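Local atomic coordinates of 3-carboxy-cis,cis-muconate cycloisomerase (Pseudomonas putida, PDB entry 1RE5), a protein that belongs to the largely helical lyase superfamily that includes adenylosuccinate lyase, and assembles as four copies of its chain. Residues L188-G193 / E211-Q216; A109-L114 / T228-L233; S255-M258 / G263-F266. All coordinates share one frame; numbering follows the deposited sequence.

Following the chain from its N terminus, 109-114 on the long helix 106-142 is the first segment to appear, and contact 2 brings it against 228-233, at the start of helix 231-257, closing a loop of 113 residues. Contact 1 is nested inside that loop: the chain leaving helix 162-187 runs through 188-193 and is met again by 211-216 on helix 206-217. Contacts 1 and 2 touch, with centres about 12 Å apart, joined by the probable hydrogen bond from Q191 N to T112 OG1. Contact 3, in series after these, closes a loop of four residues where helix 231-257 ends and strand 265-266 follows; its centre is about 43 Å from that of contact 2.

Contact 1 (L188-G193 / E211-Q216); sequences LVLQFG and EALAEQ
In this largely helical lyase-family fold, L190 and F192 of the connection leaving helix 162-187 pack on L213 and A214 of helix 206-217, so that the connection is covered by the next helix of the chain. Residues 189-192 are extended, which turns L190 and F192 toward the helix and V189 and Q191 away from it, and apolar residues suit the two positions that face a buried helix surface.

L190 and L213 cross at about a right angle. The fork of L190 straddles L213 CG, with CD1 and CD2 each 4.0 Å from that atom. L190 CD2 also comes 4.4 Å from A214 CB; with only a methyl group at A214, the backbones can draw close, and the CA atoms of L190 and A214 are 6.0 Å apart. L213 sends CG away from its backbone N (chi1 -179°), which places CD2 beside both methyls of L190 and over the phenyl ring of F192.

L213 also touches F31, A34 and A38 of helix 21-40, so it is shared between the connection and a third element. The backbone of L190 is fixed separately: its carbonyl oxygen accepts a hydrogen bond from W226 NE1.

F192 offers L213 a ring face, and the contact is a CH-pi interaction. L213 CD2 stands 3.9 Å from the ring centroid, 15° off the ring normal and displaced toward the rim, where its nearest ring atom is F192 CD1 at 3.8 Å.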
loop_
_atom_site.group_PDB
_atom_site.type_symbol
_atom_site.label_atom_id
_atom_site.label_comp_id
_atom_site.label_asym_id
_atom_site.label_seq_id
_atom_site.Cartn_x
_atom_site.Cartn_y
_atom_site.Cartn_z
ATOM N N LEU D 188 -9.964 3.634 -23.894
ATOM C CA LEU D 188 -9.403 3.676 -25.236
ATOM C C LEU D 188 -9.552 5.026 -25.923
ATOM O O LEU D 188 -10.311 5.169 -26.887
ATOM C CB LEU D 188 -10.035 2.572 -26.090
ATOM C CG LEU D 188 -9.866 1.156 -25.521
ATOM C CD1 LEU D 188 -10.439 0.111 -26.475
ATOM C CD2 LEU D 188 -8.391 0.895 -25.279
ATOM N N VAL D 189 -8.820 6.015 -25.418
ATOM C CA VAL D 189 -8.844 7.355 -25.982
ATOM C C VAL D 189 -7.444 7.740 -26.443
ATOM O O VAL D 189 -6.441 7.176 -25.982
ATOM C CB VAL D 189 -9.339 8.404 -24.957
ATOM C CG1 VAL D 189 -10.822 8.209 -24.688
ATOM C CG2 VAL D 189 -8.526 8.304 -23.654
ATOM N N LEU D 190 -7.389 8.700 -27.362
ATOM C CA LEU D 190 -6.129 9.171 -27.906
ATOM C C LEU D 190 -5.503 10.220 -26.988
ATOM O O LEU D 190 -6.215 10.935 -26.278
ATOM C CB LEU D 190 -6.360 9.794 -29.285
ATOM C CG LEU D 190 -5.147 10.527 -29.875
ATOM C CD1 LEU D 190 -4.178 9.506 -30.466
ATOM C CD2 LEU D 190 -5.607 11.531 -30.921
ATOM N N GLN D 191 -4.173 10.293 -26.995
ATOM C CA GLN D 191 -3.457 11.291 -26.206
ATOM C C GLN D 191 -2.710 12.151 -27.214
ATOM O O GLN D 191 -1.631 11.773 -27.699
ATOM C CB GLN D 191 -2.429 10.666 -25.260
ATOM C CG GLN D 191 -1.731 11.719 -24.405
ATOM C CD GLN D 191 -2.627 12.247 -23.295
ATOM O OE1 GLN D 191 -2.554 11.772 -22.156
ATOM N NE2 GLN D 191 -3.487 13.211 -23.619
ATOM N N PHE D 192 -3.286 13.308 -27.527
ATOM C CA PHE D 192 -2.684 14.212 -28.499
ATOM C C PHE D 192 -2.896 15.643 -28.025
ATOM O O PHE D 192 -3.979 16.211 -28.197
ATOM C CB PHE D 192 -3.349 13.988 -29.864
ATOM C CG PHE D 192 -2.655 14.668 -31.006
ATOM C CD1 PHE D 192 -1.297 14.445 -31.246
ATOM C CD2 PHE D 192 -3.363 15.504 -31.864
ATOM C CE1 PHE D 192 -0.653 15.049 -32.334
ATOM C CE2 PHE D 192 -2.732 16.107 -32.947
ATOM C CZ PHE D 192 -1.371 15.879 -33.184
ATOM N N GLY D 193 -1.868 16.222 -27.422
ATOM C CA GLY D 193 -2.005 17.571 -26.924
ATOM C C GLY D 193 -0.794 18.434 -27.175
ATOM O O GLY D 193 -0.869 19.652 -27.025
ATOM N N GLU D 211 -8.745 14.404 -35.132
ATOM C CA GLU D 211 -9.789 13.454 -35.494
ATOM C C GLU D 211 -9.276 12.408 -36.475
ATOM O O GLU D 211 -9.558 11.217 -36.329
ATOM C CB GLU D 211 -10.989 14.209 -36.057
ATOM C CG GLU D 211 -11.352 15.376 -35.155
ATOM C CD GLU D 211 -12.800 15.788 -35.251
ATOM O OE1 GLU D 211 -13.267 16.053 -36.384
ATOM O OE2 GLU D 211 -13.467 15.857 -34.188
ATOM N N ALA D 212 -8.503 12.851 -37.459
ATOM C CA ALA D 212 -7.938 11.931 -38.432
ATOM C C ALA D 212 -7.082 10.904 -37.698
ATOM O O ALA D 212 -7.180 9.702 -37.952
ATOM C CB ALA D 212 -7.086 12.690 -39.433
ATOM N N LEU D 213 -6.247 11.388 -36.779
ATOM C CA LEU D 213 -5.353 10.530 -36.000
ATOM C C LEU D 213 -6.099 9.487 -35.165
ATOM O O LEU D 213 -5.727 8.309 -35.145
ATOM C CB LEU D 213 -4.477 11.388 -35.088
ATOM C CG LEU D 213 -3.470 10.642 -34.212
ATOM C CD1 LEU D 213 -2.695 9.619 -35.041
ATOM C CD2 LEU D 213 -2.525 11.661 -33.569
ATOM N N ALA D 214 -7.149 9.932 -34.478
ATOM C CA ALA D 214 -7.950 9.047 -33.644
ATOM C C ALA D 214 -8.514 7.923 -34.496
ATOM O O ALA D 214 -8.353 6.739 -34.178
ATOM C CB ALA D 214 -9.076 9.830 -32.995
ATOM N N GLU D 215 -9.176 8.312 -35.584
ATOM C CA GLU D 215 -9.783 7.377 -36.521
ATOM C C GLU D 215 -8.758 6.380 -37.078
ATOM O O GLU D 215 -9.043 5.190 -37.232
ATOM C CB GLU D 215 -10.414 8.171 -37.648
ATOM C CG GLU D 215 -11.088 7.337 -38.694
ATOM C CD GLU D 215 -11.555 8.193 -39.845
ATOM O OE1 GLU D 215 -10.684 8.812 -40.515
ATOM O OE2 GLU D 215 -12.787 8.257 -40.071
ATOM N N GLN D 216 -7.566 6.879 -37.376
ATOM C CA GLN D 216 -6.482 6.049 -37.894
ATOM C C GLN D 216 -6.135 4.907 -36.954
ATOM O O GLN D 216 -5.901 3.778 -37.386
ATOM C CB GLN D 216 -5.226 6.900 -38.104
ATOM C CG GLN D 216 -5.226 7.674 -39.400
ATOM C CD GLN D 216 -5.084 6.764 -40.596
ATOM O OE1 GLN D 216 -5.565 7.072 -41.687
ATOM N NE2 GLN D 216 -4.413 5.634 -40.401
#

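Contact 2 (A109-L114 / T228-L233)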
loop_
_atom_site.group_PDB
_atom_site.type_symbol
_atom_site.label_atom_id
_atom_site.label_comp_id
_atom_site.label_asym_id
_atom_site.label_seq_id
_atom_site.Cartn_x
_atom_site.Cartn_y
_atom_site.Cartn_z
ATOM N N ALA D 109 3.164 10.415 -27.727
ATOM C CA ALA D 109 3.574 9.135 -28.300
ATOM C C ALA D 109 3.573 8.024 -27.258
ATOM O O ALA D 109 3.126 6.904 -27.516
ATOM C CB ALA D 109 4.951 9.259 -28.921
ATOM N N MET D 110 4.083 8.342 -26.076
ATOM C CA MET D 110 4.144 7.384 -24.985
ATOM C C MET D 110 2.768 6.933 -24.454
ATOM O O MET D 110 2.495 5.730 -24.353
ATOM C CB MET D 110 4.956 7.983 -23.860
ATOM C CG MET D 110 6.370 8.274 -24.251
ATOM S SD MET D 110 7.313 8.644 -22.775
ATOM C CE MET D 110 7.657 10.387 -23.061
ATOM N N ASP D 111 1.903 7.880 -24.104
ATOM C CA ASP D 111 0.589 7.511 -23.596
ATOM C C ASP D 111 -0.247 6.801 -24.657
ATOM O O ASP D 111 -0.916 5.805 -24.369
ATOM C CB ASP D 111 -0.177 8.743 -23.087
ATOM C CG ASP D 111 0.208 9.146 -21.667
ATOM O OD1 ASP D 111 1.027 8.446 -21.022
ATOM O OD2 ASP D 111 -0.326 10.177 -21.193
ATOM N N THR D 112 -0.230 7.308 -25.882
ATOM C CA THR D 112 -1.022 6.671 -26.921
ATOM C C THR D 112 -0.488 5.281 -27.200
ATOM O O THR D 112 -1.265 4.340 -27.375
ATOM C CB THR D 112 -1.028 7.483 -28.216
ATOM O OG1 THR D 112 -1.651 8.760 -27.976
ATOM C CG2 THR D 112 -1.805 6.727 -29.303
ATOM N N GLY D 113 0.836 5.147 -27.227
ATOM C CA GLY D 113 1.435 3.847 -27.463
ATOM C C GLY D 113 0.974 2.876 -26.389
ATOM O O GLY D 113 0.656 1.713 -26.670
ATOM N N LEU D 114 0.927 3.368 -25.150
ATOM C CA LEU D 114 0.496 2.579 -23.988
ATOM C C LEU D 114 -0.959 2.164 -24.191
ATOM O O LEU D 114 -1.305 0.985 -24.048
ATOM C CB LEU D 114 0.599 3.417 -22.697
ATOM C CG LEU D 114 0.699 2.767 -21.301
ATOM C CD1 LEU D 114 0.046 3.704 -20.288
ATOM C CD2 LEU D 114 0.018 1.414 -21.253
ATOM N N THR D 228 -1.909 15.126 -17.462
ATOM C CA THR D 228 -1.814 15.031 -16.009
ATOM C C THR D 228 -3.138 14.684 -15.300
ATOM O O THR D 228 -3.308 14.940 -14.095
ATOM C CB THR D 228 -1.196 16.319 -15.395
ATOM O OG1 THR D 228 -2.032 17.452 -15.658
ATOM C CG2 THR D 228 0.168 16.577 -15.991
ATOM N N GLN D 229 -4.071 14.112 -16.062
ATOM C CA GLN D 229 -5.351 13.643 -15.527
ATOM C C GLN D 229 -5.284 12.139 -15.843
ATOM O O GLN D 229 -5.678 11.705 -16.937
ATOM C CB GLN D 229 -6.523 14.294 -16.263
ATOM C CG GLN D 229 -6.712 15.799 -16.004
ATOM C CD GLN D 229 -7.014 16.141 -14.548
ATOM O OE1 GLN D 229 -7.429 15.280 -13.768
ATOM N NE2 GLN D 229 -6.820 17.406 -14.184
ATOM N N ARG D 230 -4.789 11.350 -14.888
ATOM C CA ARG D 230 -4.591 9.919 -15.108
ATOM C C ARG D 230 -5.669 8.936 -14.614
ATOM O O ARG D 230 -5.431 7.716 -14.586
ATOM C CB ARG D 230 -3.242 9.527 -14.503
ATOM C CG ARG D 230 -2.214 10.644 -14.519
ATOM C CD ARG D 230 -1.788 10.948 -15.925
ATOM N NE ARG D 230 -0.902 9.915 -16.447
ATOM C CZ ARG D 230 -0.623 9.763 -17.740
ATOM N NH1 ARG D 230 -1.167 10.576 -18.639
ATOM N NH2 ARG D 230 0.207 8.808 -18.136
ATOM N N ASP D 231 -6.850 9.431 -14.255
ATOM C CA ASP D 231 -7.885 8.540 -13.753
ATOM C C ASP D 231 -8.188 7.350 -14.663
ATOM O O ASP D 231 -8.471 6.254 -14.178
ATOM C CB ASP D 231 -9.165 9.313 -13.496
ATOM C CG ASP D 231 -9.665 10.001 -14.729
ATOM O OD1 ASP D 231 -10.781 9.678 -15.199
ATOM O OD2 ASP D 231 -8.921 10.862 -15.234
ATOM N N ARG D 232 -8.130 7.552 -15.976
ATOM C CA ARG D 232 -8.414 6.463 -16.907
ATOM C C ARG D 232 -7.505 5.254 -16.682
ATOM O O ARG D 232 -7.977 4.110 -16.648
ATOM C CB ARG D 232 -8.290 6.947 -18.359
ATOM C CG ARG D 232 -9.448 7.824 -18.818
ATOM C CD ARG D 232 -9.242 8.356 -20.232
ATOM N NE ARG D 232 -9.262 9.815 -20.230
ATOM C CZ ARG D 232 -10.240 10.548 -20.746
ATOM N NH1 ARG D 232 -11.277 9.961 -21.320
ATOM N NH2 ARG D 232 -10.196 11.864 -20.661
ATOM N N LEU D 233 -6.205 5.495 -16.521
ATOM C CA LEU D 233 -5.266 4.387 -16.316
ATOM C C LEU D 233 -5.431 3.747 -14.929
ATOM O O LEU D 233 -5.336 2.527 -14.769
ATOM C CB LEU D 233 -3.822 4.877 -16.493
ATOM C CG LEU D 233 -3.487 5.611 -17.800
ATOM C CD1 LEU D 233 -1.998 5.974 -17.832
ATOM C CD2 LEU D 233 -3.838 4.724 -18.985
#
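R230 reaches from the N-cap position of helix 231-257 to D111 on helix 106-142, and the two join in an end-on, two-pronged salt bridge. The arginine starts out pointing neither at the partner helix nor away from it. Its CB, CG and CD make no contact with 109-114; the bends at chi2 (-68°) and chi3 (-74°) swing the rest of the chain round toward the carboxylate. NE is hydrogen-bonded outside the two segments, and the grip on D111 is made end-on by NH1 and NH2. NH1 donates to D111 OD2 over 2.7 Å, and NH2 donates to D111 OD1 over 3.0 Å. Both bonds are nearly straight.

The oxygens lie within 3° of the guanidinium plane, in line with the N-H groups. On the acid the fit is less flat: both nitrogens come from the syn side but stand out of the carboxylate plane, and the two groups are turned against each other. Two bonds, one to each oxygen, should restrict rotation of the carboxylate. Arginine suits the place because it has N-H groups to spare: NH2 also forms a salt bridge with E323, and NH1 a weak hydrogen bond with W226 O. Two acids near one guanidinium would be expected to stabilise its positive charge.

Three residues further along each segment the contact becomes apolar. L114 and L233 meet tip to tip, CD1 to CD1, at 3.9 Å. The whole lies among three long helices: 106-142 and 231-257 face each other here, while W320 of helix 319-347 packs on both D111 and R230. Beyond, D231 forms salt bridges with R175 and R179 of the second subunit.

Contact 3 (S255-M258 / G263-F266); sequences SLLM and GEVF
One backbone hydrogen bond joins L257, the last helical residue of helix 231-257, to the returning chain: E264 N donates to L257 O over 3.0 Å, giving a carbonyl at the helix end a partner. G263 N is also close to that oxygen, but its angle is too poor for a bond. Glycine suits position 263, where phi is positive (48°), a conformation that a residue without CB adopts easily.

A weaker polar contact follows. M258 CA approaches V265 O at 3.5 Å as a C-H...O contact.

There are two apolar contacts. L257 turns toward the strand and crosses V265 obliquely, its CD1 3.7 Å from V265 CG2. M258 lays its flexible, unbranched chain along the backbone of F266, and M258 CG lies 3.8 Å from F266 CD1, oblique to the ring.

The charge is settled outside the pair. E264, extended beyond CG, sets OE2 against L257 CD2, where it forms a salt bridge with R151, while OE1 accepts a hydrogen bond from N358.

M258 O accepts a hydrogen bond from Q155 NE2 of the third subunit, so the turn borders a subunit interface. The arrangement is a tight reversal from helix to strand in the lyase-family bundle: seven residues, 258-264, carry the chain from the end of helix 231-257 to strand 265-266, which pairs antiparallel with 349-350.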
loop_
_atom_site.group_PDB
_atom_site.type_symbol
_atom_site.label_atom_id
_atom_site.label_comp_id
_atom_site.label_asym_id
_atom_site.label_seq_id
_atom_site.Cartn_x
_atom_site.Cartn_y
_atom_site.Cartn_z
ATOM N N SER D 255 -6.743 -24.081 -1.784
ATOM C CA SER D 255 -5.663 -24.502 -0.904
ATOM C C SER D 255 -6.197 -25.042 0.409
ATOM O O SER D 255 -5.633 -25.985 0.962
ATOM C CB SER D 255 -4.677 -23.354 -0.656
ATOM O OG SER D 255 -5.210 -22.406 0.240
ATOM N N LEU D 256 -7.284 -24.464 0.916
ATOM C CA LEU D 256 -7.864 -24.951 2.176
ATOM C C LEU D 256 -8.590 -26.279 1.981
ATOM O O LEU D 256 -8.607 -27.126 2.889
ATOM C CB LEU D 256 -8.827 -23.919 2.765
ATOM C CG LEU D 256 -8.121 -22.685 3.318
ATOM C CD1 LEU D 256 -9.117 -21.582 3.503
ATOM C CD2 LEU D 256 -7.421 -23.026 4.626
ATOM N N LEU D 257 -9.184 -26.460 0.802
ATOM C CA LEU D 257 -9.892 -27.698 0.502
ATOM C C LEU D 257 -8.899 -28.817 0.197
ATOM O O LEU D 257 -9.230 -30.006 0.328
ATOM C CB LEU D 257 -10.862 -27.510 -0.673
ATOM C CG LEU D 257 -12.055 -26.586 -0.406
ATOM C CD1 LEU D 257 -12.939 -26.499 -1.630
ATOM C CD2 LEU D 257 -12.848 -27.120 0.768
ATOM N N MET D 258 -7.686 -28.437 -0.206
ATOM C CA MET D 258 -6.648 -29.425 -0.489
ATOM C C MET D 258 -5.869 -29.819 0.773
ATOM O O MET D 258 -4.999 -30.688 0.710
ATOM C CB MET D 258 -5.668 -28.901 -1.520
ATOM C CG MET D 258 -5.890 -29.442 -2.888
ATOM S SD MET D 258 -4.610 -28.888 -4.021
ATOM C CE MET D 258 -3.366 -30.061 -3.713
ATOM N N GLY D 263 -9.103 -32.552 2.339
ATOM C CA GLY D 263 -9.046 -33.380 1.144
ATOM C C GLY D 263 -10.338 -33.512 0.383
ATOM O O GLY D 263 -10.752 -34.607 0.046
ATOM N N GLU D 264 -10.977 -32.391 0.096
ATOM C CA GLU D 264 -12.241 -32.428 -0.612
ATOM C C GLU D 264 -12.133 -32.053 -2.085
ATOM O O GLU D 264 -12.830 -32.622 -2.926
ATOM C CB GLU D 264 -13.238 -31.515 0.091
ATOM C CG GLU D 264 -13.552 -31.975 1.484
ATOM C CD GLU D 264 -14.556 -31.089 2.168
ATOM O OE1 GLU D 264 -15.048 -31.471 3.254
ATOM O OE2 GLU D 264 -14.849 -30.007 1.620
ATOM N N VAL D 265 -11.273 -31.095 -2.406
ATOM C CA VAL D 265 -11.107 -30.668 -3.784
ATOM C C VAL D 265 -9.621 -30.601 -4.029
ATOM O O VAL D 265 -8.865 -30.277 -3.122
ATOM C CB VAL D 265 -11.749 -29.271 -4.021
ATOM C CG1 VAL D 265 -11.322 -28.711 -5.358
ATOM C CG2 VAL D 265 -13.265 -29.390 -3.993
ATOM N N PHE D 266 -9.191 -30.913 -5.245
ATOM C CA PHE D 266 -7.768 -30.895 -5.554
ATOM C C PHE D 266 -7.471 -30.270 -6.905
ATOM O O PHE D 266 -8.288 -30.341 -7.831
ATOM C CB PHE D 266 -7.212 -32.320 -5.597
ATOM C CG PHE D 266 -7.395 -33.087 -4.335
ATOM C CD1 PHE D 266 -6.374 -33.154 -3.395
ATOM C CD2 PHE D 266 -8.589 -33.760 -4.084
ATOM C CE1 PHE D 266 -6.533 -33.875 -2.229
ATOM C CE2 PHE D 266 -8.758 -34.485 -2.914
ATOM C CZ PHE D 266 -7.722 -34.541 -1.986
#